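Side-chain contacts in AlgW protein (Pseudomonas aeruginosa, PDB 7CO3), which is an HtrA-type protein of the S1C peptidase family that probably acts as a serine endopeptidase, pairing a trypsin-like protease domain with a PDZ domain: residues B[65-70]-B[116-121]; B[130-135]-B[140-145]. The protein carries 1 engineered substitution. All coordinates share one frame; numbering follows the deposited sequence.

Contact 1. Residues B[65-70]-B[116-121]; sequences AVANLY and GYLLTN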
loop_
_atom_site.group_PDB
_atom_site.type_symbol
_atom_site.label_atom_id
_atom_site.label_comp_id
_atom_site.label_asym_id
_atom_site.label_seq_id
_atom_site.Cartn_x
_atom_site.Cartn_y
_atom_site.Cartn_z
ATOM N N ALA B 65 18.357 16.568 -1.449
ATOM C CA ALA B 65 17.626 17.823 -1.438
ATOM C C ALA B 65 16.285 17.741 -0.711
ATOM O O ALA B 65 15.473 18.671 -0.818
ATOM C CB ALA B 65 17.403 18.301 -2.866
ATOM N N VAL B 66 16.021 16.651 0.013
ATOM C CA VAL B 66 14.820 16.534 0.838
ATOM C C VAL B 66 15.264 16.463 2.286
ATOM O O VAL B 66 16.138 15.666 2.623
ATOM C CB VAL B 66 13.976 15.309 0.430
ATOM C CG1 VAL B 66 12.637 15.242 1.243
ATOM C CG2 VAL B 66 13.748 15.340 -1.074
ATOM N N ALA B 67 14.673 17.301 3.134
ATOM C CA ALA B 67 15.077 17.419 4.531
ATOM C C ALA B 67 13.931 16.993 5.437
ATOM O O ALA B 67 12.766 16.989 5.026
ATOM C CB ALA B 67 15.488 18.862 4.881
ATOM N N ASN B 68 14.282 16.670 6.691
ATOM C CA ASN B 68 13.311 16.518 7.767
ATOM C C ASN B 68 13.058 17.848 8.487
ATOM O O ASN B 68 13.980 18.634 8.733
ATOM C CB ASN B 68 13.794 15.462 8.768
ATOM C CG ASN B 68 13.974 14.086 8.128
ATOM O OD1 ASN B 68 13.403 13.805 7.087
ATOM N ND2 ASN B 68 14.778 13.243 8.744
ATOM N N LEU B 69 11.806 18.065 8.868
ATOM C CA LEU B 69 11.383 19.226 9.638
ATOM C C LEU B 69 10.902 18.754 11.007
ATOM O O LEU B 69 10.102 17.809 11.095
ATOM C CB LEU B 69 10.246 19.994 8.946
ATOM C CG LEU B 69 10.486 20.859 7.685
ATOM C CD1 LEU B 69 9.281 21.729 7.426
ATOM C CD2 LEU B 69 11.777 21.743 7.745
ATOM N N TYR B 70 11.385 19.427 12.060
ATOM C CA TYR B 70 10.964 19.240 13.449
ATOM C C TYR B 70 10.563 20.598 13.986
ATOM O O TYR B 70 11.409 21.490 14.079
ATOM C CB TYR B 70 12.081 18.645 14.315
ATOM C CG TYR B 70 12.684 17.408 13.733
ATOM C CD1 TYR B 70 11.986 16.202 13.740
ATOM C CD2 TYR B 70 13.934 17.439 13.143
ATOM C CE1 TYR B 70 12.521 15.059 13.187
ATOM C CE2 TYR B 70 14.483 16.307 12.584
ATOM C CZ TYR B 70 13.778 15.123 12.606
ATOM O OH TYR B 70 14.331 14.010 12.056
ATOM N N GLY B 116 19.376 28.382 -0.079
ATOM C CA GLY B 116 18.759 27.918 1.149
ATOM C C GLY B 116 17.268 28.150 1.305
ATOM O O GLY B 116 16.786 28.184 2.442
ATOM N N TYR B 117 16.526 28.317 0.213
ATOM C CA TYR B 117 15.074 28.383 0.276
ATOM C C TYR B 117 14.466 26.972 0.192
ATOM O O TYR B 117 14.925 26.122 -0.581
ATOM C CB TYR B 117 14.519 29.258 -0.852
ATOM C CG TYR B 117 14.863 30.729 -0.677
ATOM C CD1 TYR B 117 14.393 31.442 0.418
ATOM C CD2 TYR B 117 15.661 31.405 -1.604
ATOM C CE1 TYR B 117 14.700 32.788 0.589
ATOM C CE2 TYR B 117 15.963 32.771 -1.442
ATOM C CZ TYR B 117 15.486 33.442 -0.343
ATOM O OH TYR B 117 15.784 34.775 -0.148
ATOM N N LEU B 118 13.421 26.741 0.977
ATOM C CA LEU B 118 12.814 25.423 1.093
ATOM C C LEU B 118 11.328 25.598 0.995
ATOM O O LEU B 118 10.782 26.561 1.537
ATOM C CB LEU B 118 13.177 24.708 2.415
ATOM C CG LEU B 118 14.620 24.204 2.547
ATOM C CD1 LEU B 118 15.453 25.214 3.277
ATOM C CD2 LEU B 118 14.735 22.858 3.267
ATOM N N LEU B 119 10.687 24.664 0.294
ATOM C CA LEU B 119 9.242 24.537 0.281
ATOM C C LEU B 119 8.783 23.427 1.247
ATOM O O LEU B 119 9.441 22.384 1.377
ATOM C CB LEU B 119 8.779 24.220 -1.142
ATOM C CG LEU B 119 8.204 25.350 -2.003
ATOM C CD1 LEU B 119 8.010 24.872 -3.412
ATOM C CD2 LEU B 119 6.905 25.921 -1.429
ATOM N N THR B 120 7.652 23.660 1.910
ATOM C CA THR B 120 6.970 22.668 2.745
ATOM C C THR B 120 5.491 23.042 2.773
ATOM O O THR B 120 5.079 24.010 2.123
ATOM C CB THR B 120 7.577 22.605 4.155
ATOM O OG1 THR B 120 6.855 21.650 4.933
ATOM C CG2 THR B 120 7.486 24.002 4.874
ATOM N N ASN B 121 4.670 22.284 3.523
ATOM C CA ASN B 121 3.258 22.643 3.661
ATOM C C ASN B 121 3.016 23.691 4.746
ATOM O O ASN B 121 3.697 23.719 5.769
ATOM C CB ASN B 121 2.366 21.441 4.013
ATOM C CG ASN B 121 2.210 20.436 2.878
ATOM O OD1 ASN B 121 2.284 19.233 3.107
ATOM N ND2 ASN B 121 2.005 20.921 1.659
#

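Contact 2. Residues B[130-135]-B[140-145]; sequences QIIVAL and ETIAQL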
loop_
_atom_site.group_PDB
_atom_site.type_symbol
_atom_site.label_atom_id
_atom_site.label_comp_id
_atom_site.label_asym_id
_atom_site.label_seq_id
_atom_site.Cartn_x
_atom_site.Cartn_y
_atom_site.Cartn_z
ATOM N N GLN B 130 9.643 27.303 16.768
ATOM C CA GLN B 130 10.964 26.952 16.273
ATOM C C GLN B 130 10.823 25.885 15.187
ATOM O O GLN B 130 9.942 25.019 15.263
ATOM C CB GLN B 130 11.845 26.460 17.410
ATOM C CG GLN B 130 13.280 26.240 17.038
ATOM C CD GLN B 130 14.061 25.608 18.171
ATOM O OE1 GLN B 130 13.862 24.442 18.510
ATOM N NE2 GLN B 130 14.944 26.385 18.777
ATOM N N ILE B 131 11.683 25.964 14.172
ATOM C CA ILE B 131 11.699 25.028 13.043
ATOM C C ILE B 131 13.136 24.597 12.817
ATOM O O ILE B 131 13.982 25.426 12.470
ATOM C CB ILE B 131 11.112 25.650 11.758
ATOM C CG1 ILE B 131 9.691 26.118 11.990
ATOM C CG2 ILE B 131 11.106 24.650 10.586
ATOM C CD1 ILE B 131 9.199 27.063 10.932
ATOM N N ILE B 132 13.412 23.312 13.020
ATOM C CA ILE B 132 14.704 22.716 12.709
ATOM C C ILE B 132 14.623 21.957 11.387
ATOM O O ILE B 132 13.681 21.185 11.146
ATOM C CB ILE B 132 15.196 21.798 13.835
ATOM C CG1 ILE B 132 15.407 22.618 15.116
ATOM C CG2 ILE B 132 16.475 21.097 13.420
ATOM C CD1 ILE B 132 14.525 22.235 16.269
ATOM N N VAL B 133 15.620 22.192 10.540
ATOM C CA VAL B 133 15.811 21.510 9.276
ATOM C C VAL B 133 16.945 20.517 9.476
ATOM O O VAL B 133 18.015 20.884 9.978
ATOM C CB VAL B 133 16.152 22.515 8.164
ATOM C CG1 VAL B 133 16.776 21.819 7.001
ATOM C CG2 VAL B 133 14.933 23.338 7.753
ATOM N N ALA B 134 16.719 19.256 9.114
ATOM C CA ALA B 134 17.746 18.228 9.218
ATOM C C ALA B 134 18.012 17.655 7.835
ATOM O O ALA B 134 17.122 17.045 7.220
ATOM C CB ALA B 134 17.356 17.128 10.213
ATOM N N LEU B 135 19.246 17.828 7.361
ATOM C CA LEU B 135 19.590 17.413 6.013
ATOM C C LEU B 135 20.050 15.966 5.996
ATOM O O LEU B 135 20.465 15.406 7.019
ATOM C CB LEU B 135 20.673 18.320 5.437
ATOM C CG LEU B 135 20.260 19.787 5.329
ATOM C CD1 LEU B 135 21.380 20.553 4.673
ATOM C CD2 LEU B 135 18.959 19.952 4.559
ATOM N N GLU B 140 22.275 19.981 10.746
ATOM C CA GLU B 140 21.030 20.534 11.258
ATOM C C GLU B 140 21.169 22.044 11.413
ATOM O O GLU B 140 22.262 22.564 11.668
ATOM C CB GLU B 140 20.660 19.889 12.599
ATOM C CG GLU B 140 20.438 18.384 12.474
ATOM C CD GLU B 140 19.897 17.742 13.736
ATOM O OE1 GLU B 140 19.162 18.422 14.479
ATOM O OE2 GLU B 140 20.200 16.553 13.982
ATOM N N THR B 141 20.049 22.747 11.254
ATOM C CA THR B 141 20.042 24.197 11.394
ATOM C C THR B 141 18.626 24.658 11.677
ATOM O O THR B 141 17.654 23.960 11.385
ATOM C CB THR B 141 20.589 24.918 10.147
ATOM O OG1 THR B 141 20.700 26.319 10.421
ATOM C CG2 THR B 141 19.659 24.747 8.929
ATOM N N ILE B 142 18.529 25.831 12.270
ATOM C CA ILE B 142 17.235 26.455 12.496
ATOM C C ILE B 142 16.844 27.190 11.227
ATOM O O ILE B 142 17.700 27.743 10.531
ATOM C CB ILE B 142 17.276 27.397 13.714
ATOM C CG1 ILE B 142 17.267 26.609 15.023
ATOM C CG2 ILE B 142 16.060 28.302 13.736
ATOM C CD1 ILE B 142 18.560 25.869 15.373
ATOM N N ALA B 143 15.564 27.158 10.895
ATOM C CA ALA B 143 15.065 27.816 9.702
ATOM C C ALA B 143 14.240 29.024 10.107
ATOM O O ALA B 143 13.692 29.074 11.207
ATOM C CB ALA B 143 14.205 26.866 8.856
ATOM N N GLN B 144 14.156 29.995 9.196
ATOM C CA GLN B 144 13.262 31.135 9.315
ATOM C C GLN B 144 12.089 30.964 8.362
ATOM O O GLN B 144 12.226 30.382 7.281
ATOM C CB GLN B 144 13.968 32.460 8.994
ATOM C CG GLN B 144 14.963 32.987 10.058
ATOM C CD GLN B 144 14.701 32.506 11.489
ATOM O OE1 GLN B 144 13.729 32.905 12.135
ATOM N NE2 GLN B 144 15.598 31.661 11.997
ATOM N N LEU B 145 10.939 31.498 8.753
ATOM C CA LEU B 145 9.759 31.472 7.906
ATOM C C LEU B 145 9.762 32.695 6.992
ATOM O O LEU B 145 9.615 33.828 7.470
ATOM C CB LEU B 145 8.481 31.443 8.742
ATOM C CG LEU B 145 7.186 31.187 7.961
ATOM C CD1 LEU B 145 7.200 29.822 7.226
ATOM C CD2 LEU B 145 5.994 31.261 8.887
HETATM O O HOH W 1 12.596 28.575 13.387
#

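Contact 1. Residues B[65-70]-B[116-121]
Leu69 and Thr120 reach toward each other tip to tip, and one methyl carries the meeting on the leucine side. Leu69 CD1 lies 3.5 Å from Thr120 OG1 and 3.8 Å from Thr120 CB, with Thr120 CG2 at 3.9 Å, so the methyl sits against the whole branched end of the threonine. The approach to OG1 is a van der Waals contact of carbon with oxygen. The purely apolar contact is looser: Ala67 CB and Leu118 CD2 are 4.4 Å apart, a short side chain met by a long one.

No hydrogen bond joins 65-70 to 116-121, and the CA atoms of Ala67 and Leu118 stand 9.0 Å apart, nearly twice the spacing of paired strands. The two strands belong to the six-stranded antiparallel barrel of the trypsin-like protease domain, where strand 104-113 runs between them in the sheet. Their side chains therefore meet inside the barrel, and all four touching residues are buried.

The buried Thr120 hydroxyl finds its partner on the intervening strand, where OG1, set anti to the backbone N (chi1 179°), is hydrogen-bonded to Ser108 O. This bond accounts for a hydroxyl beside a methyl. Ala67 is also tied to that strand, by backbone hydrogen bonding with Ala109. The other methyl of Leu69, CD2, turns to Ile131 of strand 130-134.

Contact 2. Residues B[130-135]-B[140-145]
Ile132 and Glu140 cross obliquely on one face of the sheet, where Ile132 CG2 lies 3.9 Å from Glu140 OE1. The glutamate chain runs extended beyond CG (chi2 -173°), its CG resting 4.0 Å from Ala134 CB, and OE1 is the carboxylate oxygen turned to the isoleucine. Ile142, on this same face, is the cross-strand partner of Ile132, yet the two touch loosely, CG1 to CG1 at 4.4 Å.

Elsewhere the buried Val133 and Ala143 meet, CG2 of the valine to CB of the alanine at 3.8 Å. Ile131, directly across from Ala143, brings its CG2 to that same CB at 4.2 Å, whereas Val133 reaches it diagonally.

The framework is a beta hairpin of the protease-domain barrel; the axes of 130-134 and 140-142 run at 154° between N-to-C directions, nearly antiparallel. Val133 and Thr141 form the hydrogen-bonded pair: Val133 N gives a nearly straight bond to Thr141 O (2.8 Å, 171° at the hydrogen), and Thr141 N returns one to Val133 O. Farther along, Ala143 N bonds Ile131 O at 2.8 Å. Beyond that bond a water accepts from Ile131 N and appears to donate to Ala143 O, though that second distance is unusually short.

Both contacts belong to one barrel, their centres about 8 Å apart. Contact 1 is wholly buried and joins strands that are not neighbours in the sheet, so side chains alone bridge it, burying 131 Å². Contact 2 buries 454 Å² between adjacent hairpin strands; three backbone hydrogen bonds are added there to the side-chain packing, and it is only partly buried, with Glu140 and Ile142 exposed. Strands 66-72 and 130-134 are neighbours and couple the two: Asn68 O to Ala134 N (2.8 Å) and Tyr70 O to Ile132 N (2.9 Å) are probable hydrogen bonds. Leu69 CD2 meets Val133 CG2 at 3.5 Å, making the apolar side of the hairpin continuous with contact 1.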